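Local coordinates for protein saframycin Mx1 synthetase B (Legionella pneumophila subsp. pneumophila, PDB 3KXW) that is an AMP-binding enzyme of the ANL superfamily, built from a large N-terminal part and a smaller C-terminal domain, at residues V117-A123 / I143-E149; Q48-I53 / I151-S156. All blocks are in the same frame, centred on the assembly; numbering follows the deposited sequence.

Contact 1 of 2, residues V117-A123 / I143-E149; sequences VIVLMIA and IPAIALE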
loop_
_atom_site.group_PDB
_atom_site.type_symbol
_atom_site.label_atom_id
_atom_site.label_comp_id
_atom_site.label_asym_id
_atom_site.label_seq_id
_atom_site.Cartn_x
_atom_site.Cartn_y
_atom_site.Cartn_z
ATOM N N VAL A 117 -11.474 5.059 -21.867
ATOM C CA VAL A 117 -11.701 5.813 -23.096
ATOM C C VAL A 117 -10.596 6.808 -23.369
ATOM O O VAL A 117 -10.358 7.151 -24.521
ATOM C CB VAL A 117 -13.070 6.540 -23.120
ATOM C CG1 VAL A 117 -14.197 5.522 -23.150
ATOM C CG2 VAL A 117 -13.223 7.545 -21.947
ATOM N N ILE A 118 -9.925 7.252 -22.302
ATOM C CA ILE A 118 -8.866 8.260 -22.354
ATOM C C ILE A 118 -7.818 7.898 -21.312
ATOM O O ILE A 118 -8.148 7.297 -20.300
ATOM C CB ILE A 118 -9.396 9.662 -22.024
ATOM C CG1 ILE A 118 -10.335 10.150 -23.114
ATOM C CG2 ILE A 118 -8.265 10.665 -21.850
ATOM C CD1 ILE A 118 -9.636 10.380 -24.429
ATOM N N VAL A 119 -6.554 8.206 -21.583
ATOM C CA VAL A 119 -5.518 8.143 -20.554
ATOM C C VAL A 119 -4.894 9.533 -20.376
ATOM O O VAL A 119 -4.607 10.224 -21.352
ATOM C CB VAL A 119 -4.440 7.038 -20.828
ATOM C CG1 VAL A 119 -3.804 7.199 -22.200
ATOM C CG2 VAL A 119 -3.365 7.039 -19.741
ATOM N N LEU A 120 -4.756 9.950 -19.122
ATOM C CA LEU A 120 -4.055 11.180 -18.774
ATOM C C LEU A 120 -2.660 10.868 -18.262
ATOM O O LEU A 120 -2.448 9.904 -17.533
ATOM C CB LEU A 120 -4.828 11.974 -17.710
ATOM C CG LEU A 120 -6.277 12.261 -18.121
ATOM C CD1 LEU A 120 -7.004 13.024 -17.033
ATOM C CD2 LEU A 120 -6.376 13.046 -19.449
HETATM N N MSE A 121 -1.693 11.676 -18.655
HETATM C CA MSE A 121 -0.337 11.512 -18.131
HETATM C C MSE A 121 0.382 12.829 -18.340
HETATM O O MSE A 121 -0.132 13.677 -19.038
HETATM C CB MSE A 121 0.378 10.386 -18.889
HETATM C CG MSE A 121 0.635 10.699 -20.368
HETATM SE SE MSE A 121 1.419 9.145 -21.294
HETATM C CE MSE A 121 -0.155 7.959 -21.375
ATOM N N ILE A 122 1.582 13.001 -17.782
ATOM C CA ILE A 122 2.301 14.255 -18.040
ATOM C C ILE A 122 2.966 14.272 -19.427
ATOM O O ILE A 122 3.225 13.223 -20.005
ATOM C CB ILE A 122 3.336 14.604 -16.957
ATOM C CG1 ILE A 122 4.516 13.631 -16.996
ATOM C CG2 ILE A 122 2.676 14.686 -15.581
ATOM C CD1 ILE A 122 5.661 14.040 -16.101
ATOM N N ALA A 123 3.231 15.472 -19.950
ATOM C CA ALA A 123 3.782 15.623 -21.297
ATOM C C ALA A 123 5.039 14.791 -21.537
ATOM O O ALA A 123 5.171 14.143 -22.573
ATOM C CB ALA A 123 4.035 17.104 -21.622
ATOM N N ILE A 143 -5.075 3.537 -26.374
ATOM C CA ILE A 143 -6.004 4.457 -25.720
ATOM C C ILE A 143 -5.587 5.887 -26.019
ATOM O O ILE A 143 -4.432 6.240 -25.809
ATOM C CB ILE A 143 -6.001 4.301 -24.177
ATOM C CG1 ILE A 143 -6.090 2.832 -23.762
ATOM C CG2 ILE A 143 -7.145 5.118 -23.576
ATOM C CD1 ILE A 143 -7.295 2.117 -24.365
ATOM N N PRO A 144 -6.519 6.719 -26.498
ATOM C CA PRO A 144 -6.147 8.114 -26.757
ATOM C C PRO A 144 -5.590 8.773 -25.496
ATOM O O PRO A 144 -6.171 8.644 -24.410
ATOM C CB PRO A 144 -7.477 8.769 -27.150
ATOM C CG PRO A 144 -8.283 7.658 -27.738
ATOM C CD PRO A 144 -7.886 6.412 -26.958
ATOM N N ALA A 145 -4.476 9.474 -25.657
ATOM C CA ALA A 145 -3.749 10.034 -24.527
ATOM C C ALA A 145 -3.798 11.554 -24.566
ATOM O O ALA A 145 -3.912 12.158 -25.640
ATOM C CB ALA A 145 -2.301 9.509 -24.499
ATOM N N ILE A 146 -3.756 12.168 -23.390
ATOM C CA ILE A 146 -3.789 13.619 -23.265
ATOM C C ILE A 146 -2.793 14.037 -22.204
ATOM O O ILE A 146 -2.797 13.505 -21.083
ATOM C CB ILE A 146 -5.179 14.139 -22.851
ATOM C CG1 ILE A 146 -6.235 13.763 -23.880
ATOM C CG2 ILE A 146 -5.150 15.684 -22.636
ATOM C CD1 ILE A 146 -7.645 14.207 -23.469
ATOM N N ALA A 147 -1.918 14.966 -22.561
ATOM C CA ALA A 147 -0.960 15.512 -21.615
ATOM C C ALA A 147 -1.648 16.461 -20.654
ATOM O O ALA A 147 -2.326 17.396 -21.075
ATOM C CB ALA A 147 0.146 16.244 -22.361
ATOM N N LEU A 148 -1.442 16.258 -19.357
ATOM C CA LEU A 148 -2.146 17.083 -18.384
ATOM C C LEU A 148 -1.766 18.563 -18.541
ATOM O O LEU A 148 -2.621 19.435 -18.408
ATOM C CB LEU A 148 -1.930 16.584 -16.940
ATOM C CG LEU A 148 -3.082 16.877 -15.966
ATOM C CD1 LEU A 148 -4.337 16.030 -16.230
ATOM C CD2 LEU A 148 -2.627 16.720 -14.509
ATOM N N GLU A 149 -0.506 18.844 -18.863
ATOM C CA GLU A 149 -0.084 20.227 -19.058
ATOM C C GLU A 149 -0.833 20.980 -20.163
ATOM O O GLU A 149 -0.783 22.214 -20.221
ATOM C CB GLU A 149 1.424 20.311 -19.321
ATOM C CG GLU A 149 2.270 19.941 -18.122
ATOM C CD GLU A 149 2.771 18.512 -18.209
ATOM O OE1 GLU A 149 2.103 17.708 -18.892
ATOM O OE2 GLU A 149 3.833 18.201 -17.610
#
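Val119 and Leu120 pair with Ala145 and Ile146 as neighbouring parallel strands, and backbone bonds carry most of the contact. Val119 N reaches Pro144 O at 2.9 Å and Val119 O accepts Ile146 N. Met121 repeats the pattern, its N donating to Ile146 O. Leu148 N in turn lies 2.9 Å from Met121 O. Proline fits at position 144 because the pairing uses its carbonyl alone. CA-H...O contacts support these bonds, as from Ala145 CA to Val119 O.

Beyond the strands the pairing passes to a side chain. Glu149, bent at chi2 (99°), brings OE1 within 2.7 Å of Ala123 N and is met on the syn side of its carboxylate, slightly out of plane. Ala123 opens helix 123-129, so the negative group would also suit that helix start electrostatically.

Apolar side chains fill both faces. On one, Leu120 and Ile146 lie side by side and point the same way, with Leu120 CD2 3.8 Å from Ile146 CB, while Leu148 CD1 meets Leu120 CD1. On the other, Val119 CG1, set between its own backbone N and carbonyl carbon (chi1 55°), touches Ala145 CB at 3.6 Å. Alanine is small enough to suit a place that Met121, present as selenomethionine, also reaches: its bend at chi3 returns Met121 CE to Ala145 CB at 4.1 Å. Phe140 of strand 139-140 touches Val119 and Met121 on this face.

Strands 118-121 and 143-147 are parallel neighbours, joined through helix 123-129 and short strand 139-140, in the mixed, largely parallel sheet of the AMP-binding fold.

Contact 2 of 2, residues Q48-I53 / I151-S156; sequences QHAKAI and IELNRS
Ser156 turns OG anti to its carbonyl carbon (chi1 -55°), which directs the hydroxyl at Gln48 O. His49 holds CG beside its backbone N (chi1 -77°), and this swings the imidazole round to CD2 of Leu153. Ser156 OG lies 2.8 Å from Gln48 O, a probable hydrogen bond, although its proton has a second acceptor within reach. Gln48 O also receives Ala52 N within the helix, so a carbonyl already used by the helix takes on a side-chain partner as well. A water links the two side chains: Gln48 NE2 donates to it at 2.7 Å, and it donates in turn to Ser156 OG at 3.0 Å. Glutamine suits this place, since its amide is long enough to reach that water from the helix.

The 3-10 segment that begins at 153 is here laid against the flank of helix 43-59 in the N-terminal part of the AMP-binding fold, while helix 76-87 touches Ala50 on another side of the same helix. Alanine suits position 52, where a small side chain lets the two backbones come close; Ala52 CB itself sits 3.6 Å from Glu152 O.

The other side-chain contacts are mostly apolar. Leu153 CD2 stands over the centre of the His49 ring at 3.9 Å, a CH-pi contact nearly along the ring normal. Ile151 points at the helix, its CG2 against Ala52 O and CB; Ile151 CD1 is 3.9 Å from Ile53 CG1, and these two isoleucines cross at about a right angle. Lys51 CB lies against Ser156 O and CB, while its NZ is salt-bridged to Asp47.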
loop_
_atom_site.group_PDB
_atom_site.type_symbol
_atom_site.label_atom_id
_atom_site.label_comp_id
_atom_site.label_asym_id
_atom_site.label_seq_id
_atom_site.Cartn_x
_atom_site.Cartn_y
_atom_site.Cartn_z
ATOM N N GLN A 48 -10.294 24.301 -8.900
ATOM C CA GLN A 48 -10.166 24.857 -10.255
ATOM C C GLN A 48 -9.491 23.870 -11.232
ATOM O O GLN A 48 -9.961 23.691 -12.363
ATOM C CB GLN A 48 -9.448 26.227 -10.271
ATOM C CG GLN A 48 -10.289 27.406 -9.710
ATOM C CD GLN A 48 -11.665 27.516 -10.350
ATOM O OE1 GLN A 48 -12.686 27.361 -9.680
ATOM N NE2 GLN A 48 -11.702 27.816 -11.636
ATOM N N HIS A 49 -8.393 23.240 -10.806
ATOM C CA HIS A 49 -7.744 22.220 -11.643
ATOM C C HIS A 49 -8.673 21.052 -11.967
ATOM O O HIS A 49 -8.770 20.633 -13.112
ATOM C CB HIS A 49 -6.436 21.710 -11.009
ATOM C CG HIS A 49 -5.295 22.664 -11.168
ATOM N ND1 HIS A 49 -4.625 22.825 -12.361
ATOM C CD2 HIS A 49 -4.724 23.528 -10.297
ATOM C CE1 HIS A 49 -3.683 23.741 -12.218
ATOM N NE2 HIS A 49 -3.726 24.191 -10.977
ATOM N N ALA A 50 -9.370 20.541 -10.952
ATOM C CA ALA A 50 -10.336 19.463 -11.148
ATOM C C ALA A 50 -11.415 19.821 -12.162
ATOM O O ALA A 50 -11.768 19.010 -13.039
ATOM C CB ALA A 50 -10.955 19.033 -9.800
ATOM N N LYS A 51 -11.947 21.037 -12.057
ATOM C CA LYS A 51 -12.940 21.508 -13.026
ATOM C C LYS A 51 -12.378 21.603 -14.435
ATOM O O LYS A 51 -13.038 21.179 -15.395
ATOM C CB LYS A 51 -13.518 22.864 -12.599
ATOM C CG LYS A 51 -14.390 22.759 -11.354
ATOM C CD LYS A 51 -14.584 24.111 -10.667
ATOM C CE LYS A 51 -15.898 24.142 -9.908
ATOM N NZ LYS A 51 -15.918 25.232 -8.910
ATOM N N ALA A 52 -11.169 22.152 -14.561
ATOM C CA ALA A 52 -10.510 22.266 -15.863
ATOM C C ALA A 52 -10.304 20.893 -16.507
ATOM O O ALA A 52 -10.524 20.704 -17.709
ATOM C CB ALA A 52 -9.171 22.999 -15.720
ATOM N N ILE A 53 -9.866 19.930 -15.703
ATOM C CA ILE A 53 -9.618 18.593 -16.219
ATOM C C ILE A 53 -10.924 17.911 -16.575
ATOM O O ILE A 53 -11.034 17.275 -17.634
ATOM C CB ILE A 53 -8.811 17.749 -15.202
ATOM C CG1 ILE A 53 -7.399 18.317 -15.100
ATOM C CG2 ILE A 53 -8.835 16.251 -15.580
ATOM C CD1 ILE A 53 -6.646 17.917 -13.819
ATOM N N ILE A 151 -3.860 21.144 -20.408
ATOM C CA ILE A 151 -5.112 21.596 -19.808
ATOM C C ILE A 151 -4.969 22.940 -19.059
ATOM O O ILE A 151 -4.300 23.028 -18.037
ATOM C CB ILE A 151 -5.706 20.499 -18.888
ATOM C CG1 ILE A 151 -5.943 19.232 -19.706
ATOM C CG2 ILE A 151 -6.985 20.994 -18.252
ATOM C CD1 ILE A 151 -6.448 18.026 -18.916
ATOM N N GLU A 152 -5.619 23.976 -19.590
ATOM C CA GLU A 152 -5.538 25.324 -19.043
ATOM C C GLU A 152 -6.693 25.641 -18.086
ATOM O O GLU A 152 -7.831 25.171 -18.269
ATOM C CB GLU A 152 -5.547 26.351 -20.183
ATOM C CG GLU A 152 -4.315 26.305 -21.054
ATOM C CD GLU A 152 -3.133 27.048 -20.436
ATOM O OE1 GLU A 152 -3.359 27.941 -19.584
ATOM O OE2 GLU A 152 -1.974 26.742 -20.804
ATOM N N LEU A 153 -6.394 26.476 -17.095
ATOM C CA LEU A 153 -7.385 26.910 -16.121
ATOM C C LEU A 153 -8.544 27.690 -16.744
ATOM O O LEU A 153 -9.622 27.790 -16.154
ATOM C CB LEU A 153 -6.703 27.705 -14.991
ATOM C CG LEU A 153 -5.917 26.831 -13.987
ATOM C CD1 LEU A 153 -4.963 27.648 -13.080
ATOM C CD2 LEU A 153 -6.850 25.964 -13.122
ATOM N N ASN A 154 -8.345 28.225 -17.943
ATOM C CA ASN A 154 -9.454 28.891 -18.624
ATOM C C ASN A 154 -10.562 27.917 -19.057
ATOM O O ASN A 154 -11.594 28.340 -19.573
ATOM C CB ASN A 154 -8.971 29.746 -19.816
ATOM C CG ASN A 154 -8.367 28.913 -20.929
ATOM O OD1 ASN A 154 -8.617 27.705 -21.019
ATOM N ND2 ASN A 154 -7.548 29.551 -21.786
ATOM N N ARG A 155 -10.358 26.618 -18.848
ATOM C CA ARG A 155 -11.438 25.657 -19.101
ATOM C C ARG A 155 -12.330 25.410 -17.885
ATOM O O ARG A 155 -13.426 24.873 -18.039
ATOM C CB ARG A 155 -10.888 24.315 -19.619
ATOM C CG ARG A 155 -9.843 24.454 -20.705
ATOM C CD ARG A 155 -10.383 24.350 -22.137
ATOM N NE ARG A 155 -11.843 24.375 -22.302
ATOM C CZ ARG A 155 -12.577 25.450 -22.610
ATOM N NH1 ARG A 155 -12.018 26.654 -22.770
ATOM N NH2 ARG A 155 -13.889 25.323 -22.753
ATOM N N SER A 156 -11.866 25.792 -16.686
ATOM C CA SER A 156 -12.608 25.480 -15.459
ATOM C C SER A 156 -14.094 25.849 -15.563
ATOM O O SER A 156 -14.962 25.059 -15.188
ATOM C CB SER A 156 -11.988 26.156 -14.225
ATOM O OG SER A 156 -10.606 25.829 -14.076
HETATM O O HOH W 1 -9.723 28.570 -13.253
#

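From the N terminus, the chain first enters contact 2 at 48-53 in helix 43-59, then runs through strand 67-71, helix 76-87, strand 91-95 and helix 101-114 before reaching 117-123. Contact 1 closes the shorter loop when 143-149 returns beside strand 118-121; 151-156 follows almost at once and completes the longer loop of contact 2, which therefore encloses contact 1. The two do not cross. Their centres are about 15 Å apart, and they meet where Ile53 CD1 packs 3.8 Å from Leu148 CD1 and where Ile53 CG2 touches Leu120 CD1. Together they tie the sheet and the chain leaving its strand 143-147 to helix 43-59.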